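Local coordinates for protein ofchtiv-allosamidin (Ostrinia furnacalis, PDB 6JMB) that probably hydrolyses chitin as a group IV insect chitinase of glycoside hydrolase family 18, here holding the inhibitor allosamidin in its active-site cleft, at residues A[84-89]-A[124-128]; A[43-49]-A[104-109]. One frame throughout, in Å; residues are numbered along the deposited sequence.

Both contacts join the same neighbourhood of the family 18 TIM barrel, the sector built round the parallel strands 35-43, 77-83 and 120-124. Contact 1 packs the loops that follow strands 77-83 and 120-124 and forms part of the allosamidin pocket itself. Contact 2 lies farther out, where the loop 43-49 meets the helix 99-116: the side chain of I43 is about 13 Å from a bound sugar, and that of F105 about 13 Å from allosamizoline. The two centres are about 15 Å apart, yet the contacts touch, since E87 OE1 of 84-89 lies 3.3 Å from I43 N of 43-49, a probable hydrogen bond. Along the chain their segments alternate, 43-49, 84-89, 104-109 and 124-128.

Contact 1: residues A[84-89]-A[124-128]. With AMI (allosamizoline), chain C; NAA (2-acetamido-2-deoxy-beta-D-allopyranose), chain B; NAA (2-acetamido-2-deoxy-beta-D-allopyranose), chain D.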
# COMPACT_ATOMS: atom_id res chain seq x y z
N GLY A 84 8.26 2.06 -5.73
CA GLY A 84 7.52 0.82 -5.78
C GLY A 84 8.45 -0.39 -5.76
O GLY A 84 9.65 -0.30 -6.03
N TRP A 85 7.85 -1.55 -5.45
CA TRP A 85 8.62 -2.79 -5.33
C TRP A 85 9.45 -3.07 -6.58
O TRP A 85 10.65 -3.36 -6.49
CB TRP A 85 7.65 -3.94 -5.06
CG TRP A 85 8.30 -5.28 -4.99
CD1 TRP A 85 8.27 -6.26 -5.95
CD2 TRP A 85 9.06 -5.79 -3.90
NE1 TRP A 85 8.98 -7.35 -5.52
CE2 TRP A 85 9.48 -7.09 -4.26
CE3 TRP A 85 9.44 -5.28 -2.66
CZ2 TRP A 85 10.26 -7.89 -3.42
CZ3 TRP A 85 10.21 -6.08 -1.83
CH2 TRP A 85 10.61 -7.36 -2.21
N SER A 86 8.85 -2.97 -7.77
CA SER A 86 9.56 -3.35 -8.99
C SER A 86 10.70 -2.39 -9.33
O SER A 86 11.58 -2.75 -10.11
CB SER A 86 8.60 -3.42 -10.17
OG SER A 86 7.56 -4.36 -9.94
N GLU A 87 10.70 -1.18 -8.77
CA GLU A 87 11.75 -0.21 -9.05
C GLU A 87 13.04 -0.49 -8.29
O GLU A 87 14.08 0.08 -8.63
CB GLU A 87 11.25 1.21 -8.73
CG GLU A 87 10.68 1.95 -9.93
CD GLU A 87 11.78 2.51 -10.82
OE1 GLU A 87 12.46 3.47 -10.40
OE2 GLU A 87 11.95 1.96 -11.93
N GLY A 88 12.99 -1.33 -7.26
CA GLY A 88 14.22 -1.70 -6.57
C GLY A 88 14.81 -0.56 -5.75
O GLY A 88 14.20 0.48 -5.54
N SER A 89 16.03 -0.79 -5.29
CA SER A 89 16.68 0.11 -4.35
C SER A 89 17.94 0.77 -4.89
O SER A 89 18.21 1.92 -4.52
CB SER A 89 16.98 -0.63 -3.04
OG SER A 89 17.56 0.22 -2.08
N ASP A 124 8.20 6.18 -2.46
CA ASP A 124 8.07 4.76 -2.11
C ASP A 124 9.34 4.02 -2.51
O ASP A 124 9.31 3.12 -3.36
CB ASP A 124 6.83 4.19 -2.82
CG ASP A 124 6.61 2.71 -2.52
OD1 ASP A 124 7.05 2.22 -1.47
OD2 ASP A 124 5.97 2.05 -3.36
N TRP A 125 10.47 4.41 -1.93
CA TRP A 125 11.73 3.71 -2.16
C TRP A 125 11.72 2.42 -1.35
O TRP A 125 11.62 2.45 -0.12
CB TRP A 125 12.86 4.64 -1.70
CG TRP A 125 14.27 4.08 -1.62
CD1 TRP A 125 14.71 2.82 -1.94
CD2 TRP A 125 15.41 4.80 -1.17
NE1 TRP A 125 16.07 2.72 -1.71
CE2 TRP A 125 16.52 3.92 -1.23
CE3 TRP A 125 15.61 6.11 -0.71
CZ2 TRP A 125 17.81 4.32 -0.86
CZ3 TRP A 125 16.89 6.50 -0.35
CH2 TRP A 125 17.97 5.60 -0.42
N GLU A 126 11.82 1.28 -2.03
CA GLU A 126 11.74 -0.03 -1.38
C GLU A 126 13.07 -0.76 -1.55
O GLU A 126 13.26 -1.50 -2.52
CB GLU A 126 10.54 -0.83 -1.93
CG GLU A 126 9.23 -0.05 -1.77
CD GLU A 126 7.97 -0.89 -1.84
OE1 GLU A 126 8.05 -2.10 -2.13
OE2 GLU A 126 6.89 -0.33 -1.58
N TYR A 127 14.02 -0.58 -0.62
CA TYR A 127 13.92 0.27 0.57
C TYR A 127 15.33 0.75 0.86
O TYR A 127 16.30 0.09 0.46
CB TYR A 127 13.51 -0.55 1.80
CG TYR A 127 12.19 -1.25 1.69
CD1 TYR A 127 11.02 -0.59 2.05
CD2 TYR A 127 12.10 -2.55 1.23
CE1 TYR A 127 9.80 -1.21 1.96
CE2 TYR A 127 10.87 -3.18 1.12
CZ TYR A 127 9.74 -2.50 1.50
OH TYR A 127 8.51 -3.11 1.42
N PRO A 128 15.47 1.85 1.59
CA PRO A 128 16.81 2.24 2.05
C PRO A 128 17.49 1.10 2.78
O PRO A 128 16.88 0.42 3.62
CB PRO A 128 16.52 3.42 2.98
CG PRO A 128 15.22 3.99 2.48
CD PRO A 128 14.43 2.79 2.02
C1 AMI C . 3.12 -1.90 -2.04
C2 AMI C . 4.23 -1.25 -2.96
C3 AMI C . 3.87 -1.68 -4.29
C4 AMI C . 3.20 -3.10 -4.09
C5 AMI C . 2.30 -2.82 -2.98
C6 AMI C . 1.79 -4.11 -2.25
C7 AMI C . 2.99 0.32 -2.02
C8 AMI C . 3.29 2.84 -2.05
C9 AMI C . 1.32 1.81 -0.79
N2 AMI C . 4.13 0.04 -2.78
N7 AMI C . 2.54 1.66 -1.62
O3 AMI C . 5.02 -1.70 -5.14
O4 AMI C . 2.40 -3.55 -5.18
O6 AMI C . 2.90 -4.88 -1.87
O7 AMI C . 2.29 -0.79 -1.62
C1 NAA B . 3.13 -4.20 -6.18
C2 NAA B . 2.18 -5.04 -7.02
C3 NAA B . 2.85 -5.63 -8.21
C4 NAA B . 3.49 -4.54 -9.05
C5 NAA B . 4.45 -3.74 -8.19
C6 NAA B . 5.09 -2.60 -8.93
C7 NAA B . 0.27 -6.09 -5.68
C8 NAA B . -0.19 -7.16 -4.68
N2 NAA B . 1.70 -6.10 -6.07
O3 NAA B . 3.85 -6.58 -7.74
O4 NAA B . 4.25 -5.08 -10.16
O5 NAA B . 3.70 -3.16 -7.08
O6 NAA B . 6.01 -1.99 -8.05
O7 NAA B . -0.47 -5.31 -6.14
C1 NAA D . 3.43 -5.59 -11.12
C2 NAA D . 4.04 -5.33 -12.49
C3 NAA D . 3.30 -6.09 -13.57
C4 NAA D . 3.20 -7.55 -13.29
C5 NAA D . 2.61 -7.78 -11.89
C6 NAA D . 2.69 -9.19 -11.46
C7 NAA D . 5.05 -2.95 -12.57
C8 NAA D . 4.87 -1.45 -12.85
N2 NAA D . 3.89 -3.88 -12.76
O3 NAA D . 1.95 -5.60 -13.57
O4 NAA D . 2.29 -8.11 -14.24
O5 NAA D . 3.38 -7.05 -10.85
O6 NAA D . 2.72 -9.14 -10.02
O7 NAA D . 6.12 -3.39 -12.21
O HOH W 1 11.66 1.37 -4.90
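S89 extends its hydroxyl anti to the backbone N (chi1 -178°), and W125 swings its indole likewise, bringing OG and NE1 together. W125 belongs to the DxDxE signature of the family 18 TIM barrel, which ends here with D124 and E126. W125 NE1 reaches S89 OG in the indole plane at 2.9 Å with an almost straight N-H (173°); OG in turn donates to Y127 O at 2.8 Å from above that carbonyl plane. Serine suits the spot by donating and accepting at once; with an alanine here, the W125 N-H would probably lose its acceptor and the Y127 carbonyl this donor. At the pocket, OE1 of E126 comes in plane to the edge of the W85 ring, 3.5 Å from CE3, with the carboxylate turned 67° from the indole. OD2 of D124 lies 2.8 Å from N2 of allosamizoline, while the backbone N of W85 donates to the inhibitor's O3. G84, whose backbone angles call for glycine, leaves room for O6 of the next sugar. A water bridges the two loops, accepting from E126 N at 2.9 Å and lying within hydrogen-bonding distance of G84 O and G88 O.

Contact 2: residues A[43-49]-A[104-109]; sequences INAEGTA and NFIQTS
F105 lays the CD1-CE1 side of its ring against the CG2 methyl of I43, the closest approach being 3.5 Å from CE1. The two side chains cross at about a right angle, and the methyl comes in obliquely. S109 CB, one turn along the helix, sits over one ring face toward its rim, while G47 O lies at the ring edge, in plane. That same oxygen receives a CA-H...O contact from F105, 3.0 Å from its CA. So close a backbone approach suits glycine: a CB on G47 would point into the helix, and its backbone angles already call for none.

Beside this apolar contact, polar side chains fasten the loop. The amide of N104 spends its two N-H bonds on different partners: ND2 donates to T48 OG1 at 2.9 Å, nearly in the amide plane, and to E46 O at 3.0 Å, approaching from above that carbonyl plane. T108 turns OG1 between its backbone N and carbonyl carbon (chi1 57°), where the hydroxyl donates back to N104 O and also accepts the A49 N-H at 2.9 Å, almost straight at 176°. A49 is small enough to let its CB settle 3.7 Å from S109 N. Within the loop, N44 OD1 accepts from T48 N, bracing the turn from inside. The result is a 3:5 beta hairpin, a type I turn with a G1 bulge at G47, joining strands 35-43 and 49-51 and packed against an outer helix of the TIM barrel.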
# COMPACT_ATOMS: atom_id res chain seq x y z
N ILE A 43 13.00 6.55 -11.47
CA ILE A 43 14.17 7.39 -11.63
C ILE A 43 15.27 6.59 -12.31
O ILE A 43 15.22 5.36 -12.37
CB ILE A 43 14.72 7.95 -10.29
CG1 ILE A 43 15.33 6.82 -9.46
CG2 ILE A 43 13.65 8.67 -9.52
CD1 ILE A 43 16.16 7.31 -8.28
N ASN A 44 16.27 7.30 -12.81
CA ASN A 44 17.55 6.66 -13.07
C ASN A 44 18.50 6.98 -11.91
O ASN A 44 18.17 7.77 -11.02
CB ASN A 44 18.11 7.04 -14.45
CG ASN A 44 18.47 8.51 -14.59
OD1 ASN A 44 18.72 9.21 -13.61
ND2 ASN A 44 18.54 8.98 -15.83
N ALA A 45 19.68 6.35 -11.91
CA ALA A 45 20.59 6.54 -10.79
C ALA A 45 21.10 7.97 -10.68
O ALA A 45 21.51 8.39 -9.59
CB ALA A 45 21.77 5.57 -10.90
N GLU A 46 21.06 8.73 -11.77
CA GLU A 46 21.46 10.13 -11.76
C GLU A 46 20.34 11.05 -11.28
O GLU A 46 20.51 12.27 -11.30
CB GLU A 46 21.94 10.54 -13.16
CG GLU A 46 23.14 9.73 -13.69
CD GLU A 46 22.79 8.30 -14.10
OE1 GLU A 46 21.68 8.07 -14.62
OE2 GLU A 46 23.64 7.40 -13.90
N GLY A 47 19.21 10.49 -10.86
CA GLY A 47 18.14 11.26 -10.27
C GLY A 47 17.07 11.75 -11.22
O GLY A 47 16.14 12.43 -10.78
N THR A 48 17.15 11.44 -12.51
CA THR A 48 16.13 11.94 -13.43
C THR A 48 14.82 11.20 -13.20
O THR A 48 14.75 9.97 -13.36
CB THR A 48 16.60 11.79 -14.87
OG1 THR A 48 17.77 12.59 -15.05
CG2 THR A 48 15.51 12.27 -15.83
N ALA A 49 13.78 11.94 -12.81
CA ALA A 49 12.45 11.37 -12.69
C ALA A 49 11.92 11.03 -14.08
O ALA A 49 12.14 11.77 -15.04
CB ALA A 49 11.51 12.38 -12.01
N ASN A 104 18.93 17.06 -9.04
CA ASN A 104 18.32 16.66 -10.30
C ASN A 104 16.97 15.98 -10.07
O ASN A 104 16.01 16.23 -10.81
CB ASN A 104 19.26 15.74 -11.09
CG ASN A 104 18.75 15.43 -12.48
OD1 ASN A 104 18.35 16.33 -13.23
ND2 ASN A 104 18.76 14.16 -12.84
N PHE A 105 16.87 15.14 -9.03
CA PHE A 105 15.59 14.51 -8.75
C PHE A 105 14.55 15.53 -8.32
O PHE A 105 13.39 15.48 -8.76
CB PHE A 105 15.70 13.42 -7.69
CG PHE A 105 14.37 12.83 -7.35
CD1 PHE A 105 13.70 12.06 -8.29
CD2 PHE A 105 13.74 13.14 -6.16
CE1 PHE A 105 12.44 11.55 -8.02
CE2 PHE A 105 12.48 12.63 -5.89
CZ PHE A 105 11.83 11.84 -6.82
N ILE A 106 14.93 16.45 -7.44
CA ILE A 106 13.99 17.48 -6.99
C ILE A 106 13.46 18.27 -8.18
O ILE A 106 12.25 18.49 -8.31
CB ILE A 106 14.64 18.38 -5.93
CG1 ILE A 106 14.93 17.56 -4.67
CG2 ILE A 106 13.75 19.57 -5.63
CD1 ILE A 106 15.91 18.22 -3.72
N GLN A 107 14.36 18.69 -9.08
CA GLN A 107 13.94 19.52 -10.20
C GLN A 107 13.12 18.74 -11.23
O GLN A 107 12.13 19.25 -11.75
CB GLN A 107 15.15 20.19 -10.85
CG GLN A 107 15.83 21.22 -9.94
CD GLN A 107 14.87 22.26 -9.39
OE1 GLN A 107 14.83 22.52 -8.19
NE2 GLN A 107 14.07 22.86 -10.27
N THR A 108 13.53 17.51 -11.56
CA THR A 108 12.79 16.76 -12.58
C THR A 108 11.46 16.24 -12.05
O THR A 108 10.47 16.22 -12.79
CB THR A 108 13.63 15.62 -13.17
OG1 THR A 108 14.06 14.74 -12.13
CG2 THR A 108 14.83 16.17 -13.92
N SER A 109 11.41 15.82 -10.78
CA SER A 109 10.11 15.43 -10.22
C SER A 109 9.19 16.64 -10.11
O SER A 109 7.99 16.53 -10.41
CB SER A 109 10.29 14.72 -8.87
OG SER A 109 10.73 15.61 -7.86